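Local structure of apoptosis regulator Bcl-2 homolog (Canarypox virus, 5WOS) at residues F27-Y30 with R36-H39; A103-V108 with D119-I124. The protein blocks apoptosis of the infected host cell as a viral Bcl-2 homologue, binding the proapoptotic factors BAK1 and BAX and other BH3-containing proteins. All coordinates share one frame; numbering follows the deposited sequence.

Contact 1: residues F27-Y30 with R36-H39; sequences FIEY and RNFH
In this all-helical Bcl-2 fold the chain leaves helix 14-32 and turns back along it before helix 43-69 begins; at this surface loop Arg-36 lies against Ile-28 and Glu-29 in the last turns of the helix. The closest alpha carbons, Glu-29 CA and Arg-36 CA, stand 6.0 Å apart. One hydrogen bond joins the two segments, from Arg-36 N to Glu-29 OE1 at 3.2 Å. It is bent, with an angle of 143° at the hydrogen, and the N-H comes down on the carboxylate from above its plane, 69° out of it. Glu-29 makes this reach with CG anti to the backbone N (chi1 -179°) and the chain extended beyond. The same OE1 is hydrogen-bonded to Tyr-46 OH of helix 43-69, so one oxygen serves both the loop and the following helix. The arginine side chain runs antiparallel to that of Glu-29, alongside it, bringing Arg-36 CG to 3.7 Å from Glu-29 CB. Bends at chi2 and chi3 then carry it over Ile-28, where Ile-28 CG2 meets Arg-36 CD at 3.6 Å. The isoleucine lies over one face of the guanidinium, with Ile-28 CD1 offset toward the rim; on the opposite face is the His-39 imidazole, its CG 3.4 Å above the guanidinium plane and also offset toward the rim. Arg-36 NE is hydrogen-bonded to Asn-25 OD1, one helical turn before Glu-29, which helps to fix the rotation of the group. The guanidinium thus does not pair with the nearby carboxylate: Glu-29 OE1 and Arg-36 NE are 6.4 Å apart. Any attraction between the two opposite charges is probably long-range; directional bonds tying Arg-36 to the helix include those of its backbone N-H to Glu-29 and of NE to Asn-25.

Contact 2: residues A103-V108 with D119-I124; sequences AYVTKV and DLMPDI
Met-121, in the first turn of helix 121-138, points its side chain at Val-105 and Thr-106 of helix 92-112, a buried helix-helix contact in the interior of the Bcl-2 fold. The methionine lies differently against each partner. The side chains of Thr-106 and Met-121 lie side by side, head to tail, the hydroxyl beside the base of the methionine chain: Thr-106 OG1 is 3.2 Å from Met-121 CB and 3.3 Å from Met-121 CG. Against Val-105 the side chains cross at about a right angle, and the contact is made by the methyl end. Met-121 takes this course because its chain is bent at both chi2 (-58°) and chi3 (-63°); the thioether folds back instead of extending, and its terminal carbon turns to the valine. With chi1 at -54°, Thr-106 OG1 sits opposite its carbonyl carbon, where it can bond Gly-102 O, one turn earlier in the same helix. That intrahelical bond satisfies the buried hydroxyl; across this contact it meets the CB and CG of the methionine, so the two segments touch by packing, and Phe-27 of helix 14-32 lies against it as well. The closest alpha carbons are those of Thr-106 and Met-121, 6.4 Å apart. Ile-78 of helix 78-86 also touches Met-121, and Val-118 touches Thr-106, so helix 78-86 and the loop before helix 121-138 also pack on the pair. At the far end of the methionine, Val-105 CG1 meets Met-121 CE at 3.8 Å, with Met-121 SD slightly farther from the same methyl at 4.2 Å.

The two contacts follow one another in sequence, contact 1 closing before contact 2 opens, and their centres are 14 Å apart. Contact 1 lies on the surface and contact 2 is buried: the centre of contact 1 is about 13 Å, and that of contact 2 about 8 Å, from the centre of the chain. Helix 14-32 joins them: while Ile-28 and Glu-29 meet the loop, Phe-27 turns to the interior, its CE1 3.4 Å from Ala-103 N and its CD2 3.5 Å from Thr-106 OG1. Phe-27 also touches Met-121 and Pro-122. One short piece of helix therefore touches the loop leading to helix 43-69 and, with Phe-27, packs against helices 92-112 and 121-138.

Contact 1: residues F27-Y30 with R36-H39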
loop_
_atom_site.group_PDB
_atom_site.type_symbol
_atom_site.label_atom_id
_atom_site.label_comp_id
_atom_site.label_asym_id
_atom_site.label_seq_id
_atom_site.Cartn_x
_atom_site.Cartn_y
_atom_site.Cartn_z
ATOM N N PHE A 27 6.179 -2.692 5.431
ATOM C CA PHE A 27 7.220 -1.769 4.997
ATOM C C PHE A 27 8.534 -2.084 5.699
ATOM O O PHE A 27 9.585 -2.197 5.057
ATOM C CB PHE A 27 6.795 -0.321 5.263
ATOM C CG PHE A 27 5.719 0.186 4.338
ATOM C CD1 PHE A 27 5.043 -0.667 3.479
ATOM C CD2 PHE A 27 5.390 1.531 4.323
ATOM C CE1 PHE A 27 4.058 -0.188 2.633
ATOM C CE2 PHE A 27 4.412 2.012 3.481
ATOM C CZ PHE A 27 3.746 1.152 2.635
ATOM N N ILE A 28 8.487 -2.248 7.023
ATOM C CA ILE A 28 9.678 -2.641 7.775
ATOM C C ILE A 28 10.281 -3.908 7.182
ATOM O O ILE A 28 11.471 -3.957 6.848
ATOM C CB ILE A 28 9.328 -2.826 9.263
ATOM C CG1 ILE A 28 8.991 -1.475 9.897
ATOM C CG2 ILE A 28 10.481 -3.485 10.014
ATOM C CD1 ILE A 28 8.347 -1.586 11.254
ATOM N N GLU A 29 9.467 -4.957 7.046
ATOM C CA GLU A 29 9.987 -6.219 6.536
ATOM C C GLU A 29 10.537 -6.061 5.124
ATOM O O GLU A 29 11.568 -6.653 4.784
ATOM C CB GLU A 29 8.903 -7.297 6.571
ATOM C CG GLU A 29 9.391 -8.657 6.058
ATOM C CD GLU A 29 8.506 -9.818 6.483
ATOM O OE1 GLU A 29 7.623 -9.619 7.345
ATOM O OE2 GLU A 29 8.697 -10.935 5.958
ATOM N N TYR A 30 9.874 -5.259 4.290
ATOM C CA TYR A 30 10.323 -5.126 2.910
ATOM C C TYR A 30 11.600 -4.303 2.806
ATOM O O TYR A 30 12.405 -4.524 1.896
ATOM C CB TYR A 30 9.233 -4.495 2.048
ATOM C CG TYR A 30 9.659 -4.364 0.606
ATOM C CD1 TYR A 30 9.824 -5.489 -0.188
ATOM C CD2 TYR A 30 9.912 -3.122 0.044
ATOM C CE1 TYR A 30 10.223 -5.383 -1.502
ATOM C CE2 TYR A 30 10.311 -3.006 -1.272
ATOM C CZ TYR A 30 10.465 -4.142 -2.040
ATOM O OH TYR A 30 10.861 -4.040 -3.357
ATOM N N ARG A 36 8.790 -10.070 10.287
ATOM C CA ARG A 36 7.940 -9.312 11.198
ATOM C C ARG A 36 6.668 -10.070 11.559
ATOM O O ARG A 36 5.735 -9.478 12.108
ATOM C CB ARG A 36 7.595 -7.954 10.589
ATOM C CG ARG A 36 8.812 -7.087 10.283
ATOM C CD ARG A 36 9.529 -6.631 11.544
ATOM N NE ARG A 36 8.662 -5.843 12.418
ATOM C CZ ARG A 36 9.095 -5.077 13.416
ATOM N NH1 ARG A 36 10.394 -4.979 13.672
ATOM N NH2 ARG A 36 8.229 -4.400 14.157
ATOM N N ASN A 37 6.616 -11.374 11.276
ATOM C CA ASN A 37 5.420 -12.158 11.567
ATOM C C ASN A 37 5.092 -12.205 13.052
ATOM O O ASN A 37 3.951 -12.516 13.410
ATOM C CB ASN A 37 5.583 -13.587 11.050
ATOM C CG ASN A 37 5.772 -13.645 9.557
ATOM O OD1 ASN A 37 5.317 -12.767 8.824
ATOM N ND2 ASN A 37 6.444 -14.688 9.090
ATOM N N PHE A 38 6.059 -11.923 13.924
ATOM C CA PHE A 38 5.859 -12.015 15.363
ATOM C C PHE A 38 5.827 -10.653 16.043
ATOM O O PHE A 38 5.899 -10.583 17.274
ATOM C CB PHE A 38 6.949 -12.894 15.975
ATOM C CG PHE A 38 7.128 -14.208 15.265
ATOM C CD1 PHE A 38 6.088 -15.122 15.203
ATOM C CD2 PHE A 38 8.333 -14.524 14.657
ATOM C CE1 PHE A 38 6.246 -16.327 14.550
ATOM C CE2 PHE A 38 8.497 -15.729 14.002
ATOM C CZ PHE A 38 7.453 -16.633 13.950
ATOM N N HIS A 39 5.732 -9.568 15.273
ATOM C CA HIS A 39 5.492 -8.241 15.819
ATOM C C HIS A 39 4.097 -7.720 15.518
ATOM O O HIS A 39 3.666 -6.756 16.156
ATOM C CB HIS A 39 6.511 -7.234 15.264
ATOM C CG HIS A 39 7.931 -7.563 15.596
ATOM N ND1 HIS A 39 8.688 -8.438 14.845
ATOM C CD2 HIS A 39 8.737 -7.133 16.596
ATOM C CE1 HIS A 39 9.896 -8.533 15.369
ATOM N NE2 HIS A 39 9.952 -7.752 16.433
#

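Contact 2: residues A103-V108 with D119-I124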
loop_
_atom_site.group_PDB
_atom_site.type_symbol
_atom_site.label_atom_id
_atom_site.label_comp_id
_atom_site.label_asym_id
_atom_site.label_seq_id
_atom_site.Cartn_x
_atom_site.Cartn_y
_atom_site.Cartn_z
ATOM N N ALA A 103 5.138 0.372 -0.551
ATOM C CA ALA A 103 6.325 -0.304 -0.039
ATOM C C ALA A 103 7.542 -0.012 -0.907
ATOM O O ALA A 103 8.629 0.266 -0.390
ATOM C CB ALA A 103 6.077 -1.809 0.043
ATOM N N TYR A 104 7.379 -0.066 -2.231
ATOM C CA TYR A 104 8.509 0.189 -3.120
ATOM C C TYR A 104 9.047 1.602 -2.925
ATOM O O TYR A 104 10.261 1.804 -2.800
ATOM C CB TYR A 104 8.103 -0.031 -4.577
ATOM C CG TYR A 104 9.230 0.253 -5.541
ATOM C CD1 TYR A 104 10.384 -0.514 -5.522
ATOM C CD2 TYR A 104 9.151 1.295 -6.455
ATOM C CE1 TYR A 104 11.426 -0.263 -6.393
ATOM C CE2 TYR A 104 10.191 1.556 -7.333
ATOM C CZ TYR A 104 11.326 0.773 -7.295
ATOM O OH TYR A 104 12.368 1.020 -8.157
ATOM N N VAL A 105 8.156 2.596 -2.911
ATOM C CA VAL A 105 8.578 3.979 -2.687
ATOM C C VAL A 105 9.370 4.084 -1.392
ATOM O O VAL A 105 10.432 4.716 -1.338
ATOM C CB VAL A 105 7.354 4.914 -2.678
ATOM C CG1 VAL A 105 7.678 6.250 -2.010
ATOM C CG2 VAL A 105 6.867 5.151 -4.095
ATOM N N THR A 106 8.860 3.464 -0.327
ATOM C CA THR A 106 9.539 3.524 0.964
ATOM C C THR A 106 10.963 2.994 0.849
ATOM O O THR A 106 11.916 3.638 1.303
ATOM C CB THR A 106 8.744 2.736 2.008
ATOM O OG1 THR A 106 7.388 3.203 2.033
ATOM C CG2 THR A 106 9.343 2.910 3.390
ATOM N N LYS A 107 11.130 1.818 0.241
ATOM C CA LYS A 107 12.473 1.297 0.014
ATOM C C LYS A 107 13.295 2.271 -0.820
ATOM O O LYS A 107 14.474 2.506 -0.534
ATOM C CB LYS A 107 12.406 -0.067 -0.674
ATOM C CG LYS A 107 13.435 -1.084 -0.173
ATOM C CD LYS A 107 13.863 -2.034 -1.283
ATOM C CE LYS A 107 14.331 -3.377 -0.743
ATOM N NZ LYS A 107 15.437 -3.241 0.243
ATOM N N VAL A 108 12.679 2.873 -1.841
ATOM C CA VAL A 108 13.411 3.759 -2.743
ATOM C C VAL A 108 13.922 4.980 -1.991
ATOM O O VAL A 108 15.088 5.371 -2.127
ATOM C CB VAL A 108 12.524 4.151 -3.937
ATOM C CG1 VAL A 108 13.062 5.400 -4.641
ATOM C CG2 VAL A 108 12.441 2.989 -4.914
ATOM N N ASP A 119 9.961 7.054 7.839
ATOM C CA ASP A 119 9.210 6.951 9.085
ATOM C C ASP A 119 7.745 7.334 8.904
ATOM O O ASP A 119 6.919 7.006 9.763
ATOM C CB ASP A 119 9.853 7.838 10.155
ATOM C CG ASP A 119 9.358 7.522 11.553
ATOM O OD1 ASP A 119 8.823 6.412 11.762
ATOM O OD2 ASP A 119 9.507 8.381 12.445
ATOM N N LEU A 120 7.400 8.005 7.802
ATOM C CA LEU A 120 6.057 8.535 7.616
ATOM C C LEU A 120 5.217 7.772 6.603
ATOM O O LEU A 120 3.985 7.814 6.700
ATOM C CB LEU A 120 6.126 10.005 7.179
ATOM C CG LEU A 120 7.001 10.920 8.035
ATOM C CD1 LEU A 120 6.883 12.357 7.544
ATOM C CD2 LEU A 120 6.635 10.816 9.513
ATOM N N MET A 121 5.839 7.081 5.650
ATOM C CA MET A 121 5.077 6.438 4.584
ATOM C C MET A 121 3.917 5.590 5.088
ATOM O O MET A 121 2.826 5.677 4.499
ATOM C CB MET A 121 6.015 5.583 3.723
ATOM C CG MET A 121 6.877 6.377 2.750
ATOM S SD MET A 121 5.931 7.388 1.587
ATOM C CE MET A 121 5.039 6.129 0.675
ATOM N N PRO A 122 4.064 4.766 6.129
ATOM C CA PRO A 122 2.902 3.990 6.596
ATOM C C PRO A 122 1.715 4.862 6.960
ATOM O O PRO A 122 0.585 4.586 6.534
ATOM C CB PRO A 122 3.460 3.231 7.806
ATOM C CG PRO A 122 4.935 3.158 7.565
ATOM C CD PRO A 122 5.291 4.437 6.878
ATOM N N ASP A 123 1.942 5.920 7.738
ATOM C CA ASP A 123 0.848 6.807 8.114
ATOM C C ASP A 123 0.296 7.548 6.904
ATOM O O ASP A 123 -0.915 7.780 6.813
ATOM C CB ASP A 123 1.326 7.793 9.177
ATOM C CG ASP A 123 1.499 7.148 10.538
ATOM O OD1 ASP A 123 0.489 6.710 11.129
ATOM O OD2 ASP A 123 2.650 7.072 11.013
ATOM N N ILE A 124 1.163 7.912 5.957
ATOM C CA ILE A 124 0.729 8.718 4.818
ATOM C C ILE A 124 -0.252 7.943 3.945
ATOM O O ILE A 124 -1.274 8.490 3.507
ATOM C CB ILE A 124 1.945 9.204 4.008
ATOM C CG1 ILE A 124 2.765 10.197 4.837
ATOM C CG2 ILE A 124 1.496 9.860 2.696
ATOM C CD1 ILE A 124 4.071 10.623 4.192
#